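Local coordinates for protein oxalate--CoA ligase (Arabidopsis thaliana, PDB 5IE2) that is a CoA ligase of the AMP-binding (ANL) enzyme superfamily that binds adenosine-5'-triphosphate (ATP), at residues P307-A311 with S323-P327; S190-K195 with L219-S224; F95-S100 with A120-L124; K105-K111 with I126-T132. All coordinates share one frame; numbering follows the deposited sequence. Where two conformers were deposited one is given.

Contact 1 (P307-A311 with S323-P327); sequences PVLEA and SNPLP. With ATP (adenosine-5'-triphosphate), chain C.
A chi1 of -74° sets CG of Asn324 beside its own backbone N, bringing the side-chain amide round to the carbonyl of Glu310. Asn324 N donates to Glu310 O at 3.0 Å in an almost straight bond (176° at the hydrogen), and Asn324 ND2 donates to the same Glu310 O, also at 3.0 Å. The two donors arrive from opposite faces of the carbonyl plane, one residue thus gripping a buried oxygen twice. The amide has further partners, OD1 accepting from Lys333 N and ND2 also bonding Ser336 O. Glu310 turns its carboxylate elsewhere: with CG anti to N (chi1 -168°) and an extended chain, the group leads away from Asn324 toward the nucleotide. There ATP N6 gives one hydrogen to Glu310 OE2 at 3.1 Å and another to Ala311 O at 2.9 Å; Leu292 N also binds OE2. Glu310 and Ala311 of strand 308-314 thus contribute to the adenine end of the ATP pocket, within the five-stranded mixed sheet of this AMP-binding domain, and Ala311 and Ser323 make an antiparallel non-hydrogen-bonded pair. Beyond Asn324 the contact is made mostly by carbon, against a backbone carbonyl and apolar side chains. Leu309 CD2 lies 3.3 Å from Pro325 O, while Leu309 CD1 meets Leu326 CD2 at 3.9 Å. Pro307 and Pro327 cross at about a right angle, Pro307 CB lying 3.7 Å from Pro327 CG.

Contact 2 (S190-K195 with L219-S224); sequences SVKNIK and LAGLLS
Ile194 CD1 lies 3.9 Å from Leu219 O, a carbonyl oxygen approached from both faces of its plane. Ser224 N comes from one face and Ser224 OG from the other, OG at 2.7 Å from Leu219 O and well tilted from the plane. Because the backbone bond spans five residues, it marks a wider pi-type turn, and the serine hydroxyl is satisfied inside its own helix. OG stands anti to the carbonyl carbon of its own residue (chi1 -65°), where the hydroxyl both returns to Leu219 O and faces helix 184-198. Ile194 packs carbon round Ser224 OG: Ile194 CB and CD1 each lie 3.3 Å from it. Val191 fills the flank, its CG2 meeting Leu223 CB at 3.8 Å with the two side chains crossing at about a right angle. At the other margin Leu219 CD1 rests 3.8 Å from Ser190 CB, whereas Ser190 OG is bonded to Thr318 O. Leu6 of helix 6-16 touches both Val191 and Leu223. The helix segments run at 104° to each other with axes 9.6 Å apart, and no hydrogen bond joins them. This is steep, buried helix-helix packing within the AMP-binding domain, built round a serine turned back on its own helix.

Contact 3 (F95-S100 with A120-L124); sequences FEFYLS and AASKL
Glu96 and Lys123 form a short salt bridge, Lys123 NZ donating to Glu96 OE1 at 2.6 Å. The ammonium takes the syn lone pair, the one on the side of the other carboxylate oxygen. Both chains are extended, each with CG anti to its backbone N (chi1 172° in Glu96 and 177° in Lys123), and they bridge the gap between the helices by crossing at a slant near their ends. Lys123 belongs to the exposed margin of the contact. Just inside it, Leu124 is directed toward helix 92-101, and its CD1 sits 3.6 Å from Glu96 O and 3.7 Å from Leu99 CB; the methylene CG of Glu96 covers the same leucine at 4.1 Å from Leu124 CD2. Deeper still, the small Ala120 allows the backbones to come close: Ala120 CB lies 3.4 Å from Glu96 N and 3.6 Å from Phe95 CB. Leu99 CD1 completes this apolar patch at 4.0 Å from Ala120 CB. The ring of Phe95 leads away, to an edge-to-face meeting with Tyr90. Leu99 touches Ser104 and Ala121 touches Leu107, so both helices border strand 104-110: neighbouring helices in an alpha/beta layer, one preceding the strand and the other following it.

Contact 4 (K105-K111 with I126-T132); sequences KLLLTSK and ISHVTAT
Leu107 and Thr109 carry the backbone ladder to the neighbouring strand. Leu107 N donates to Ser127 O at 2.9 Å and Leu107 O accepts from Val129 N at 3.0 Å; Thr109 repeats the pattern with Val129 O and Ala131 N. Such alternation, both bonds of a residue straddling its opposite number, is the signature of parallel pairing, and CA-H groups of Leu108, His128 and Thr130 add weaker contacts to the carbonyls. Strands 104-110 and 127-132 are joined through helix 115-123 in a beta-alpha-beta unit, and their short segments twist by 35°. Among side-chain polar bonds, His128 NE2 donates to Thr109 OG1 at 2.9 Å, the hydroxyl lying in the ring plane. A chi1 of 71° holds OG1 between backbone N and carbonyl carbon, from where it passes its own hydrogen to Ser110 O at 2.8 Å. Water extends the pairing where direct bonds stop: one links Lys105 O to Ser127 N, another Lys111 N to Ala131 O. Apolar packing occupies the face of Leu106, Leu108 and Val129. Leu106 CD1 meets Val129 CG2 at 3.6 Å, whereas the Leu108 and Val129 side chains lie side by side, Leu108 CD2 3.9 Å from Val129 CB. Met72 and Val76 of helix 67-78 lie against Leu108.

Overall arrangement
Contacts 3 and 4 form one block of structure. Their centres are 13 Å apart and their segments alternate along the chain; Ala121 O lies 2.9 Å from Ile126 N, a probable hydrogen bond, and Ala121 CB packs 3.8 Å from Leu107 CD2. Contact 1 lies across the chain's centre from this block, its centre about 41 Å from that of contact 3 and about 39 Å from that of contact 4. It alone of the four includes residues of the ATP pocket. Contact 2 is intermediate: its centre is about 15 Å from that of contact 1, about 31 Å from that of contact 3 and about 27 Å from that of contact 4, and the side chain of Leu219 is about 11 Å from ATP.

Contact 1 (P307-A311 with S323-P327)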
loop_
_atom_site.group_PDB
_atom_site.type_symbol
_atom_site.label_atom_id
_atom_site.label_comp_id
_atom_site.label_asym_id
_atom_site.label_seq_id
_atom_site.Cartn_x
_atom_site.Cartn_y
_atom_site.Cartn_z
ATOM N N PRO A 307 13.582 15.096 3.005
ATOM C CA PRO A 307 14.194 13.833 2.527
ATOM C C PRO A 307 13.136 12.839 2.029
ATOM O O PRO A 307 12.090 12.666 2.661
ATOM C CB PRO A 307 14.923 13.288 3.767
ATOM C CG PRO A 307 14.111 13.877 4.929
ATOM C CD PRO A 307 13.777 15.287 4.453
ATOM N N VAL A 308 13.441 12.157 0.921
ATOM C CA VAL A 308 12.501 11.200 0.322
ATOM C C VAL A 308 13.025 9.804 0.561
ATOM O O VAL A 308 14.127 9.486 0.108
ATOM C CB VAL A 308 12.322 11.461 -1.164
ATOM C CG1 VAL A 308 11.467 10.361 -1.819
ATOM C CG2 VAL A 308 11.619 12.838 -1.334
ATOM N N LEU A 309 12.270 9.022 1.333
ATOM C CA LEU A 309 12.704 7.688 1.788
ATOM C C LEU A 309 11.869 6.626 1.090
ATOM O O LEU A 309 10.639 6.557 1.277
ATOM C CB LEU A 309 12.537 7.570 3.305
ATOM C CG LEU A 309 13.099 8.764 4.102
ATOM C CD1 LEU A 309 12.829 8.548 5.616
ATOM C CD2 LEU A 309 14.644 8.908 3.827
ATOM N N GLU A 310 12.540 5.805 0.294
ATOM C CA GLU A 310 11.868 4.723 -0.402
ATOM C C GLU A 310 11.861 3.434 0.416
ATOM O O GLU A 310 12.862 3.078 1.059
ATOM C CB GLU A 310 12.569 4.459 -1.748
ATOM C CG GLU A 310 11.726 3.549 -2.638
ATOM C CD GLU A 310 12.323 3.257 -4.002
ATOM O OE1 GLU A 310 13.495 3.610 -4.263
ATOM O OE2 GLU A 310 11.592 2.638 -4.819
ATOM N N ALA A 311 10.715 2.775 0.414
ATOM C CA ALA A 311 10.551 1.504 1.123
ATOM C C ALA A 311 10.099 0.426 0.123
ATOM O O ALA A 311 9.604 0.755 -0.955
ATOM C CB ALA A 311 9.510 1.627 2.229
ATOM N N SER A 323 13.324 -0.482 4.327
ATOM C CA SER A 323 13.246 0.960 4.054
ATOM C C SER A 323 14.580 1.667 4.157
ATOM O O SER A 323 15.437 1.289 4.955
ATOM C CB SER A 323 12.286 1.634 5.037
ATOM O OG SER A 323 12.107 3.008 4.674
ATOM N N ASN A 324 14.739 2.738 3.378
ATOM C CA ASN A 324 15.789 3.681 3.678
ATOM C C ASN A 324 15.482 4.305 5.029
ATOM O O ASN A 324 14.309 4.498 5.384
ATOM C CB ASN A 324 15.883 4.762 2.576
ATOM C CG ASN A 324 16.504 4.222 1.307
ATOM O OD1 ASN A 324 17.728 4.187 1.173
ATOM N ND2 ASN A 324 15.661 3.787 0.359
ATOM N N PRO A 325 16.520 4.590 5.805
ATOM C CA PRO A 325 16.397 5.125 7.166
ATOM C C PRO A 325 16.217 6.633 7.138
ATOM O O PRO A 325 16.453 7.271 6.083
ATOM C CB PRO A 325 17.745 4.742 7.806
ATOM C CG PRO A 325 18.708 4.921 6.608
ATOM C CD PRO A 325 17.923 4.386 5.409
ATOM N N LEU A 326 15.841 7.199 8.284
ATOM C CA LEU A 326 15.870 8.673 8.495
ATOM C C LEU A 326 17.301 9.160 8.356
ATOM O O LEU A 326 18.225 8.440 8.674
ATOM C CB LEU A 326 15.326 9.042 9.909
ATOM C CG LEU A 326 13.870 8.677 10.216
ATOM C CD1 LEU A 326 13.551 8.938 11.640
ATOM C CD2 LEU A 326 12.965 9.561 9.366
ATOM N N PRO A 327 17.497 10.409 7.884
ATOM C CA PRO A 327 18.849 10.969 7.706
ATOM C C PRO A 327 19.678 10.918 8.983
ATOM O O PRO A 327 20.899 10.713 8.921
ATOM C CB PRO A 327 18.573 12.408 7.281
ATOM C CG PRO A 327 17.271 12.339 6.528
ATOM C CD PRO A 327 16.447 11.259 7.288
HETATM P PG ATP C . 0.396 -10.004 -7.337
HETATM O O1G ATP C . 1.313 -10.339 -8.514
HETATM O O2G ATP C . -1.012 -10.436 -7.547
HETATM O O3G ATP C . 0.967 -10.531 -6.023
HETATM P PB ATP C . 1.494 -7.450 -6.559
HETATM O O1B ATP C . 1.549 -6.105 -7.251
HETATM O O2B ATP C . 2.711 -8.294 -6.431
HETATM O O3B ATP C . 0.302 -8.381 -7.195
HETATM P PA ATP C . 1.355 -6.130 -3.920
HETATM O O1A ATP C . 1.519 -6.963 -2.656
HETATM O O2A ATP C . 0.390 -5.008 -3.941
HETATM O O3A ATP C . 0.870 -7.143 -5.079
HETATM O "O5'" ATP C . 2.806 -5.670 -4.418
HETATM C "C5'" ATP C . 4.049 -6.103 -3.813
HETATM C "C4'" ATP C . 5.110 -6.045 -4.926
HETATM O "O4'" ATP C . 5.352 -4.667 -5.271
HETATM C "C3'" ATP C . 6.461 -6.491 -4.457
HETATM O "O3'" ATP C . 6.539 -7.914 -4.499
HETATM C "C2'" ATP C . 7.399 -5.834 -5.447
HETATM O "O2'" ATP C . 7.332 -6.539 -6.696
HETATM C "C1'" ATP C . 6.701 -4.525 -5.678
HETATM N N9 ATP C . 7.287 -3.418 -4.885
HETATM C C8 ATP C . 6.907 -2.955 -3.688
HETATM N N7 ATP C . 7.707 -1.901 -3.336
HETATM C C5 ATP C . 8.587 -1.707 -4.372
HETATM C C6 ATP C . 9.684 -0.753 -4.659
HETATM N N6 ATP C . 9.966 0.257 -3.771
HETATM N N1 ATP C . 10.323 -0.900 -5.842
HETATM C C2 ATP C . 10.001 -1.870 -6.729
HETATM N N3 ATP C . 9.015 -2.783 -6.532
HETATM C C4 ATP C . 8.300 -2.710 -5.373
#

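Contact 2 (S190-K195 with L219-S224)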
loop_
_atom_site.group_PDB
_atom_site.type_symbol
_atom_site.label_atom_id
_atom_site.label_comp_id
_atom_site.label_asym_id
_atom_site.label_seq_id
_atom_site.Cartn_x
_atom_site.Cartn_y
_atom_site.Cartn_z
ATOM N N SER A 190 3.887 -5.184 12.009
ATOM C CA SER A 190 4.209 -4.173 10.996
ATOM C C SER A 190 4.070 -2.741 11.506
ATOM O O SER A 190 4.881 -1.874 11.152
ATOM C CB SER A 190 3.321 -4.323 9.766
ATOM O OG SER A 190 3.826 -5.432 9.041
ATOM N N VAL A 191 3.067 -2.508 12.344
ATOM C CA VAL A 191 2.907 -1.185 12.947
ATOM C C VAL A 191 4.161 -0.817 13.785
ATOM O O VAL A 191 4.709 0.290 13.655
ATOM C CB VAL A 191 1.596 -1.134 13.784
ATOM C CG1 VAL A 191 1.637 0.022 14.826
ATOM C CG2 VAL A 191 0.369 -0.996 12.818
ATOM N N LYS A 192 4.641 -1.741 14.617
ATOM C CA LYS A 192 5.892 -1.480 15.330
ATOM C C LYS A 192 7.083 -1.220 14.408
ATOM O O LYS A 192 7.899 -0.333 14.690
ATOM C CB LYS A 192 6.226 -2.663 16.275
ATOM C CG LYS A 192 5.285 -2.583 17.467
ATOM C CD LYS A 192 5.522 -3.720 18.487
ATOM C CE LYS A 192 5.200 -5.115 17.876
ATOM N NZ LYS A 192 5.461 -6.224 18.851
ATOM N N ASN A 193 7.199 -1.995 13.330
ATOM C CA ASN A 193 8.304 -1.780 12.376
ATOM C C ASN A 193 8.293 -0.380 11.694
ATOM O O ASN A 193 9.321 0.292 11.600
ATOM C CB ASN A 193 8.247 -2.840 11.273
ATOM C CG ASN A 193 8.538 -4.240 11.790
ATOM O OD1 ASN A 193 9.183 -4.446 12.853
ATOM N ND2 ASN A 193 8.104 -5.209 11.017
ATOM N N ILE A 194 7.110 -0.008 11.234
ATOM C CA ILE A 194 6.918 1.261 10.531
ATOM C C ILE A 194 7.139 2.417 11.511
ATOM O O ILE A 194 7.912 3.332 11.237
ATOM C CB ILE A 194 5.493 1.323 9.884
ATOM C CG1 ILE A 194 5.374 0.207 8.826
ATOM C CG2 ILE A 194 5.206 2.758 9.297
ATOM C CD1 ILE A 194 3.903 -0.083 8.363
ATOM N N LYS A 195 6.560 2.317 12.704
ATOM C CA LYS A 195 6.806 3.364 13.690
ATOM C C LYS A 195 8.287 3.482 14.039
ATOM O O LYS A 195 8.810 4.591 14.231
ATOM C CB LYS A 195 6.095 3.031 15.018
ATOM C CG LYS A 195 4.656 3.220 15.018
ATOM C CD LYS A 195 4.180 3.208 16.517
ATOM C CE LYS A 195 4.679 2.003 17.259
ATOM N NZ LYS A 195 4.310 2.022 18.675
ATOM N N LEU A 219 -1.769 0.164 6.411
ATOM C CA LEU A 219 -0.738 -0.075 7.455
ATOM C C LEU A 219 0.122 1.135 7.740
ATOM O O LEU A 219 0.390 1.465 8.898
ATOM C CB LEU A 219 0.219 -1.257 7.074
ATOM C CG LEU A 219 -0.227 -2.603 7.628
ATOM C CD1 LEU A 219 -0.079 -2.659 9.188
ATOM C CD2 LEU A 219 -1.700 -2.962 7.186
ATOM N N ALA A 220 0.624 1.803 6.706
ATOM C CA ALA A 220 1.577 2.886 6.952
ATOM C C ALA A 220 0.880 4.179 7.274
ATOM O O ALA A 220 1.191 4.820 8.279
ATOM C CB ALA A 220 2.521 3.089 5.710
ATOM N N GLY A 221 -0.010 4.609 6.383
ATOM C CA GLY A 221 -0.679 5.894 6.629
ATOM C C GLY A 221 -1.598 5.879 7.863
ATOM O O GLY A 221 -1.508 6.765 8.708
ATOM N N LEU A 222 -2.471 4.877 7.959
ATOM C CA LEU A 222 -3.504 4.881 9.000
ATOM C C LEU A 222 -3.031 4.182 10.281
ATOM O O LEU A 222 -2.904 4.808 11.344
ATOM C CB LEU A 222 -4.796 4.220 8.477
ATOM C CG LEU A 222 -5.886 4.102 9.558
ATOM C CD1 LEU A 222 -6.443 5.536 9.991
ATOM C CD2 LEU A 222 -6.995 3.129 9.116
ATOM N N LEU A 223 -2.760 2.878 10.204
ATOM C CA LEU A 223 -2.624 2.138 11.459
ATOM C C LEU A 223 -1.333 2.491 12.181
ATOM O O LEU A 223 -1.313 2.482 13.409
ATOM C CB LEU A 223 -2.684 0.614 11.207
ATOM C CG LEU A 223 -4.061 0.132 10.664
ATOM C CD1 LEU A 223 -4.050 -1.405 10.316
ATOM C CD2 LEU A 223 -5.209 0.483 11.667
ATOM N N SER A 224 -0.239 2.724 11.452
ATOM C CA SER A 224 1.027 3.012 12.158
ATOM C C SER A 224 0.956 4.408 12.833
ATOM O O SER A 224 1.560 4.629 13.918
ATOM C CB SER A 224 2.227 2.956 11.208
ATOM O OG SER A 224 2.345 1.576 10.733
#

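Contact 3 (F95-S100 with A120-L124)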
loop_
_atom_site.group_PDB
_atom_site.type_symbol
_atom_site.label_atom_id
_atom_site.label_comp_id
_atom_site.label_asym_id
_atom_site.label_seq_id
_atom_site.Cartn_x
_atom_site.Cartn_y
_atom_site.Cartn_z
ATOM N N PHE A 95 -17.783 -8.353 -6.782
ATOM C CA PHE A 95 -18.180 -8.425 -5.371
ATOM C C PHE A 95 -18.681 -9.805 -4.985
ATOM O O PHE A 95 -18.363 -10.294 -3.898
ATOM C CB PHE A 95 -19.255 -7.407 -5.036
ATOM C CG PHE A 95 -18.723 -6.038 -4.673
ATOM C CD1 PHE A 95 -17.896 -5.854 -3.566
ATOM C CD2 PHE A 95 -19.107 -4.909 -5.428
ATOM C CE1 PHE A 95 -17.439 -4.559 -3.202
ATOM C CE2 PHE A 95 -18.671 -3.633 -5.062
ATOM C CZ PHE A 95 -17.815 -3.459 -3.966
ATOM N N GLU A 96 -19.452 -10.443 -5.847
ATOM C CA GLU A 96 -19.958 -11.767 -5.524
ATOM C C GLU A 96 -18.794 -12.728 -5.369
ATOM O O GLU A 96 -18.745 -13.529 -4.395
ATOM C CB GLU A 96 -20.944 -12.273 -6.590
ATOM C CG GLU A 96 -21.309 -13.724 -6.358
ATOM C CD GLU A 96 -22.350 -14.288 -7.331
ATOM O OE1 GLU A 96 -23.020 -13.495 -8.039
ATOM O OE2 GLU A 96 -22.486 -15.530 -7.367
ATOM N N PHE A 97 -17.824 -12.620 -6.274
ATOM C CA PHE A 97 -16.641 -13.467 -6.151
ATOM C C PHE A 97 -15.862 -13.232 -4.838
ATOM O O PHE A 97 -15.487 -14.197 -4.173
ATOM C CB PHE A 97 -15.674 -13.271 -7.326
ATOM C CG PHE A 97 -14.405 -14.079 -7.181
ATOM C CD1 PHE A 97 -14.378 -15.408 -7.578
ATOM C CD2 PHE A 97 -13.272 -13.531 -6.595
ATOM C CE1 PHE A 97 -13.219 -16.175 -7.432
ATOM C CE2 PHE A 97 -12.109 -14.298 -6.413
ATOM C CZ PHE A 97 -12.090 -15.624 -6.847
ATOM N N TYR A 98 -15.575 -11.971 -4.498
ATOM C CA TYR A 98 -14.731 -11.709 -3.342
ATOM C C TYR A 98 -15.472 -11.958 -2.029
ATOM O O TYR A 98 -14.865 -12.355 -1.038
ATOM C CB TYR A 98 -14.189 -10.257 -3.400
ATOM C CG TYR A 98 -13.113 -10.137 -4.471
ATOM C CD1 TYR A 98 -11.942 -10.874 -4.364
ATOM C CD2 TYR A 98 -13.285 -9.320 -5.598
ATOM C CE1 TYR A 98 -10.965 -10.825 -5.342
ATOM C CE2 TYR A 98 -12.305 -9.256 -6.595
ATOM C CZ TYR A 98 -11.134 -10.009 -6.448
ATOM O OH TYR A 98 -10.125 -9.990 -7.405
ATOM N N LEU A 99 -16.765 -11.682 -2.003
ATOM C CA LEU A 99 -17.567 -11.981 -0.824
ATOM C C LEU A 99 -17.603 -13.483 -0.580
ATOM O O LEU A 99 -17.445 -13.911 0.560
ATOM C CB LEU A 99 -18.983 -11.430 -0.954
ATOM C CG LEU A 99 -19.147 -9.915 -0.839
ATOM C CD1 LEU A 99 -20.565 -9.562 -1.257
ATOM C CD2 LEU A 99 -18.927 -9.436 0.635
ATOM N N SER A 100 -17.808 -14.278 -1.635
ATOM C CA SER A 100 -17.835 -15.729 -1.488
ATOM C C SER A 100 -16.462 -16.280 -1.077
ATOM O O SER A 100 -16.348 -17.072 -0.134
ATOM C CB SER A 100 -18.286 -16.382 -2.801
ATOM O OG SER A 100 -18.196 -17.780 -2.697
ATOM N N ALA A 120 -24.670 -8.046 -4.841
ATOM C CA ALA A 120 -23.929 -9.308 -4.613
ATOM C C ALA A 120 -24.263 -9.946 -3.234
ATOM O O ALA A 120 -24.443 -11.162 -3.130
ATOM C CB ALA A 120 -22.398 -9.068 -4.722
ATOM N N ALA A 121 -24.332 -9.123 -2.183
ATOM C CA ALA A 121 -24.592 -9.639 -0.828
ATOM C C ALA A 121 -26.009 -10.243 -0.791
ATOM O O ALA A 121 -26.215 -11.309 -0.222
ATOM C CB ALA A 121 -24.422 -8.521 0.243
ATOM N N SER A 122 -26.974 -9.574 -1.417
ATOM C CA SER A 122 -28.326 -10.113 -1.462
ATOM C C SER A 122 -28.374 -11.456 -2.198
ATOM O O SER A 122 -29.032 -12.396 -1.731
ATOM C CB SER A 122 -29.270 -9.118 -2.129
ATOM O OG SER A 122 -30.565 -9.670 -2.212
ATOM N N LYS A 123 -27.677 -11.547 -3.329
ATOM C CA LYS A 123 -27.662 -12.806 -4.082
ATOM C C LYS A 123 -27.071 -13.942 -3.239
ATOM O O LYS A 123 -27.524 -15.079 -3.303
ATOM C CB LYS A 123 -26.871 -12.633 -5.384
ATOM C CG LYS A 123 -26.720 -13.891 -6.215
ATOM C CD LYS A 123 -26.105 -13.566 -7.570
ATOM C CE LYS A 123 -25.728 -14.827 -8.355
ATOM N NZ LYS A 123 -24.934 -14.470 -9.589
ATOM N N LEU A 124 -26.087 -13.619 -2.406
ATOM C CA LEU A 124 -25.439 -14.620 -1.577
ATOM C C LEU A 124 -26.073 -14.761 -0.191
ATOM O O LEU A 124 -25.552 -15.514 0.613
ATOM C CB LEU A 124 -23.970 -14.271 -1.391
ATOM C CG LEU A 124 -23.056 -14.287 -2.603
ATOM C CD1 LEU A 124 -21.667 -13.604 -2.276
ATOM C CD2 LEU A 124 -22.865 -15.722 -3.123
#

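Contact 4 (K105-K111 with I126-T132)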
loop_
_atom_site.group_PDB
_atom_site.type_symbol
_atom_site.label_atom_id
_atom_site.label_comp_id
_atom_site.label_asym_id
_atom_site.label_seq_id
_atom_site.Cartn_x
_atom_site.Cartn_y
_atom_site.Cartn_z
ATOM N N LYS A 105 -19.531 -13.017 6.216
ATOM C CA LYS A 105 -20.812 -13.279 6.888
ATOM C C LYS A 105 -21.630 -12.006 7.056
ATOM O O LYS A 105 -22.780 -12.046 7.467
ATOM C CB LYS A 105 -20.584 -13.914 8.278
ATOM C CG LYS A 105 -20.487 -15.447 8.229
ATOM C CD LYS A 105 -19.649 -16.036 9.366
ATOM C CE LYS A 105 -19.346 -17.533 9.106
ATOM N NZ LYS A 105 -20.537 -18.279 8.579
ATOM N N LEU A 106 -21.027 -10.868 6.776
ATOM C CA LEU A 106 -21.685 -9.557 6.942
ATOM C C LEU A 106 -21.008 -8.556 5.982
ATOM O O LEU A 106 -19.777 -8.598 5.807
ATOM C CB LEU A 106 -21.572 -9.075 8.416
ATOM C CG LEU A 106 -22.002 -7.639 8.726
ATOM C CD1 LEU A 106 -23.500 -7.466 8.512
ATOM C CD2 LEU A 106 -21.580 -7.186 10.141
ATOM N N LEU A 107 -21.785 -7.661 5.396
ATOM C CA LEU A 107 -21.270 -6.585 4.545
ATOM C C LEU A 107 -21.559 -5.259 5.224
ATOM O O LEU A 107 -22.721 -4.952 5.502
ATOM C CB LEU A 107 -21.943 -6.594 3.161
ATOM C CG LEU A 107 -21.597 -5.363 2.306
ATOM C CD1 LEU A 107 -20.096 -5.325 1.963
ATOM C CD2 LEU A 107 -22.468 -5.393 1.022
ATOM N N LEU A 108 -20.521 -4.464 5.513
ATOM C CA LEU A 108 -20.731 -3.100 6.025
ATOM C C LEU A 108 -20.488 -2.064 4.932
ATOM O O LEU A 108 -19.528 -2.189 4.144
ATOM C CB LEU A 108 -19.760 -2.798 7.188
ATOM C CG LEU A 108 -19.886 -3.723 8.404
ATOM C CD1 LEU A 108 -18.671 -3.473 9.307
ATOM C CD2 LEU A 108 -21.175 -3.276 9.102
ATOM N N THR A 109 -21.346 -1.034 4.895
ATOM C CA THR A 109 -21.168 0.100 3.999
ATOM C C THR A 109 -21.579 1.370 4.722
ATOM O O THR A 109 -22.119 1.304 5.832
ATOM C CB THR A 109 -22.054 0.009 2.686
ATOM O OG1 THR A 109 -23.419 0.226 3.052
ATOM C CG2 THR A 109 -21.968 -1.357 1.972
ATOM N N SER A 110 -21.385 2.516 4.067
ATOM C CA SER A 110 -21.947 3.754 4.548
ATOM C C SER A 110 -23.457 3.727 4.394
ATOM O O SER A 110 -24.034 2.841 3.768
ATOM C CB SER A 110 -21.397 4.977 3.782
ATOM O OG SER A 110 -21.957 4.963 2.467
ATOM N N LYS A 111 -24.090 4.754 4.959
ATOM C CA LYS A 111 -25.536 4.886 4.835
ATOM C C LYS A 111 -25.923 5.123 3.387
ATOM O O LYS A 111 -27.037 4.745 2.980
ATOM C CB LYS A 111 -26.037 6.084 5.666
ATOM C CG LYS A 111 -27.542 6.116 5.724
ATOM C CD LYS A 111 -28.089 7.334 6.453
ATOM C CE LYS A 111 -29.590 7.110 6.724
ATOM N NZ LYS A 111 -29.795 5.763 7.372
ATOM N N ILE A 126 -26.090 -12.652 2.298
ATOM C CA ILE A 126 -25.212 -12.092 3.335
ATOM C C ILE A 126 -25.842 -10.811 3.870
ATOM O O ILE A 126 -26.183 -9.921 3.091
ATOM C CB ILE A 126 -23.804 -11.787 2.746
ATOM C CG1 ILE A 126 -23.127 -13.104 2.351
ATOM C CG2 ILE A 126 -22.928 -11.001 3.708
ATOM C CD1 ILE A 126 -21.889 -12.896 1.516
ATOM N N SER A 127 -26.002 -10.696 5.190
ATOM C CA SER A 127 -26.575 -9.491 5.784
ATOM C C SER A 127 -25.816 -8.209 5.417
ATOM O O SER A 127 -24.600 -8.198 5.290
ATOM C CB SER A 127 -26.608 -9.616 7.304
ATOM O OG SER A 127 -27.211 -10.836 7.681
ATOM N N HIS A 128 -26.560 -7.129 5.265
ATOM C CA HIS A 128 -25.990 -5.837 4.938
ATOM C C HIS A 128 -26.364 -4.873 6.042
ATOM O O HIS A 128 -27.531 -4.778 6.410
ATOM C CB HIS A 128 -26.515 -5.349 3.579
ATOM C CG HIS A 128 -26.210 -3.916 3.312
ATOM N ND1 HIS A 128 -27.186 -2.962 3.108
ATOM C CD2 HIS A 128 -25.022 -3.255 3.302
ATOM C CE1 HIS A 128 -26.612 -1.780 2.951
ATOM N NE2 HIS A 128 -25.296 -1.932 3.053
ATOM N N VAL A 129 -25.364 -4.183 6.595
ATOM C CA VAL A 129 -25.577 -3.187 7.635
ATOM C C VAL A 129 -24.852 -1.910 7.283
ATOM O O VAL A 129 -23.743 -1.945 6.742
ATOM C CB VAL A 129 -25.057 -3.725 9.013
ATOM C CG1 VAL A 129 -25.030 -2.615 10.094
ATOM C CG2 VAL A 129 -25.933 -4.917 9.420
ATOM N N THR A 130 -25.464 -0.774 7.564
ATOM C CA THR A 130 -24.839 0.489 7.255
ATOM C C THR A 130 -24.300 1.113 8.538
ATOM O O THR A 130 -24.775 0.817 9.640
ATOM C CB THR A 130 -25.793 1.482 6.595
ATOM O OG1 THR A 130 -26.839 1.852 7.513
ATOM C CG2 THR A 130 -26.391 0.900 5.319
ATOM N N ALA A 131 -23.304 1.960 8.369
ATOM C CA ALA A 131 -22.631 2.637 9.480
ATOM C C ALA A 131 -22.554 4.134 9.231
ATOM O O ALA A 131 -22.105 4.574 8.151
ATOM C CB ALA A 131 -21.187 2.019 9.672
ATOM N N THR A 132 -22.939 4.940 10.238
ATOM C CA THR A 132 -22.928 6.396 10.102
ATOM C C THR A 132 -22.476 7.103 11.382
ATOM O O THR A 132 -23.001 6.805 12.438
ATOM C CB THR A 132 -24.325 6.974 9.783
ATOM O OG1 THR A 132 -24.916 6.199 8.749
ATOM C CG2 THR A 132 -24.185 8.409 9.339
HETATM O O HOH W 1 -25.133 -13.082 6.769
HETATM O O HOH W 2 -22.691 6.627 6.602
#